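Local coordinates for protein alpha-1,2-mannosidase (Bacteroides thetaiotaomicron, PDB 2WW2) that is an inverting, calcium-dependent alpha-mannosidase of glycoside hydrolase family 92 from a human gut symbiont, probably hydrolysing alpha-1,2-mannosidic linkages, at residues A[146-151]-A[212-217]. Residues are numbered along the deposited sequence; the frame is centred on the assembly and turned at random.
Sequences VVDAYN and ADYTCA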
# COMPACT_ATOMS: atom_id res chain seq x y z
N VAL A 146 -29.79 -2.78 41.19
CA VAL A 146 -29.55 -1.35 41.10
C VAL A 146 -30.22 -0.82 39.85
O VAL A 146 -30.09 -1.40 38.76
CB VAL A 146 -28.05 -1.00 41.03
CG1 VAL A 146 -27.84 0.50 40.70
CG2 VAL A 146 -27.36 -1.39 42.34
N VAL A 147 -30.92 0.30 40.01
CA VAL A 147 -31.52 1.01 38.91
C VAL A 147 -30.72 2.31 38.71
O VAL A 147 -30.47 3.04 39.67
CB VAL A 147 -33.00 1.33 39.18
CG1 VAL A 147 -33.57 2.17 38.07
CG2 VAL A 147 -33.83 0.03 39.34
N ASP A 148 -30.30 2.55 37.48
CA ASP A 148 -29.41 3.66 37.17
C ASP A 148 -30.17 4.51 36.17
O ASP A 148 -30.47 4.05 35.06
CB ASP A 148 -28.09 3.11 36.61
CG ASP A 148 -27.10 4.19 36.20
OD1 ASP A 148 -27.53 5.27 35.73
OD2 ASP A 148 -25.88 3.97 36.36
N ALA A 149 -30.53 5.73 36.57
CA ALA A 149 -31.36 6.58 35.72
C ALA A 149 -30.52 7.56 34.90
O ALA A 149 -31.06 8.49 34.29
CB ALA A 149 -32.44 7.33 36.58
N TYR A 150 -29.21 7.33 34.89
CA TYR A 150 -28.23 8.05 34.06
C TYR A 150 -28.04 9.48 34.56
O TYR A 150 -28.66 9.90 35.55
CB TYR A 150 -28.68 8.06 32.60
CG TYR A 150 -27.69 7.44 31.64
CD1 TYR A 150 -26.97 8.23 30.74
CD2 TYR A 150 -27.47 6.07 31.61
CE1 TYR A 150 -26.08 7.66 29.83
CE2 TYR A 150 -26.57 5.49 30.71
CZ TYR A 150 -25.89 6.30 29.81
OH TYR A 150 -25.03 5.77 28.88
N ASN A 151 -27.18 10.24 33.88
CA ASN A 151 -26.99 11.64 34.25
C ASN A 151 -27.76 12.58 33.33
O ASN A 151 -28.57 12.13 32.52
CB ASN A 151 -25.51 12.03 34.32
CG ASN A 151 -24.82 11.97 32.97
OD1 ASN A 151 -25.29 11.31 32.05
ND2 ASN A 151 -23.69 12.66 32.85
N ALA A 212 -31.40 14.42 40.90
CA ALA A 212 -30.11 15.11 40.78
C ALA A 212 -29.63 14.96 39.36
O ALA A 212 -30.33 14.39 38.52
CB ALA A 212 -29.10 14.49 41.73
N ASP A 213 -28.44 15.46 39.08
CA ASP A 213 -27.82 15.23 37.78
C ASP A 213 -27.79 13.73 37.47
O ASP A 213 -28.29 13.29 36.42
CB ASP A 213 -26.40 15.81 37.79
CG ASP A 213 -25.61 15.47 36.52
OD1 ASP A 213 -26.17 15.56 35.40
OD2 ASP A 213 -24.42 15.15 36.67
N TYR A 214 -27.20 12.96 38.38
CA TYR A 214 -27.06 11.51 38.23
C TYR A 214 -27.76 10.87 39.42
O TYR A 214 -27.49 11.23 40.57
CB TYR A 214 -25.56 11.14 38.25
CG TYR A 214 -25.24 9.66 38.11
CD1 TYR A 214 -26.00 8.83 37.27
CD2 TYR A 214 -24.17 9.10 38.78
CE1 TYR A 214 -25.68 7.45 37.14
CE2 TYR A 214 -23.85 7.76 38.66
CZ TYR A 214 -24.60 6.94 37.83
OH TYR A 214 -24.25 5.60 37.74
N THR A 215 -28.67 9.92 39.17
CA THR A 215 -29.34 9.21 40.25
C THR A 215 -29.36 7.70 40.02
O THR A 215 -29.46 7.25 38.87
CB THR A 215 -30.82 9.66 40.44
OG1 THR A 215 -31.59 9.40 39.25
CG2 THR A 215 -30.90 11.15 40.78
N CYS A 216 -29.27 6.95 41.12
CA CYS A 216 -29.46 5.51 41.13
C CYS A 216 -30.29 5.13 42.36
O CYS A 216 -30.47 5.93 43.30
CB CYS A 216 -28.11 4.78 41.18
SG CYS A 216 -26.96 5.16 39.79
N ALA A 217 -30.80 3.91 42.36
CA ALA A 217 -31.54 3.41 43.53
C ALA A 217 -31.18 1.96 43.65
O ALA A 217 -30.86 1.31 42.65
CB ALA A 217 -33.03 3.56 43.33
O HOH W 1 -22.69 13.13 35.97
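The carboxylate of Asp148 and the phenol of Tyr214 meet across two antiparallel segments, Tyr214 OH donating to Asp148 OD2 over 2.7 Å. The hydroxyl comes from above the carboxylate, 42° out of its plane, and the two side chains cross at about a right angle. Tyr214 CG lies anti to the backbone N (chi1 180°), and the ring edge meets Tyr150 O through CD1 (3.3 Å) and Asp148 OD1 through CE1. Both carboxylate oxygens of this buried aspartate are engaged. OD1 accepts Tyr150 N at 2.8 Å, closing an Asx turn, whereas OD2 also takes a salt bridge from Arg96 and a hydrogen bond from Asn48, a setting that would favour the charged form, and Tyr214 OH is in turn bonded to His93 N.

The pairing joins strands 143-148 and 216-221 in the antiparallel β-structure of the family's N-terminal domain. Val147 and Ala217 form a hydrogen-bonded pair, each N giving to the other's O at 2.8 Å; in the adjacent non-hydrogen-bonded pair, Cys216 SG rests 3.7 Å from Asp148 CG. A further backbone bond runs from Ala149 N to Thr215 O (3.0 Å), while Ala149 CB packs against Thr215 OG1. Ser154 OG is hydrogen-bonded to both Thr215 OG1 and Tyr150 O. At the solvent-facing end, Asp213 OD1 is hydrogen-bonded to Gly152 N, and a water donates to Asp213 OD2 while accepting a weak, 3.3 Å bond from Asn151 ND2.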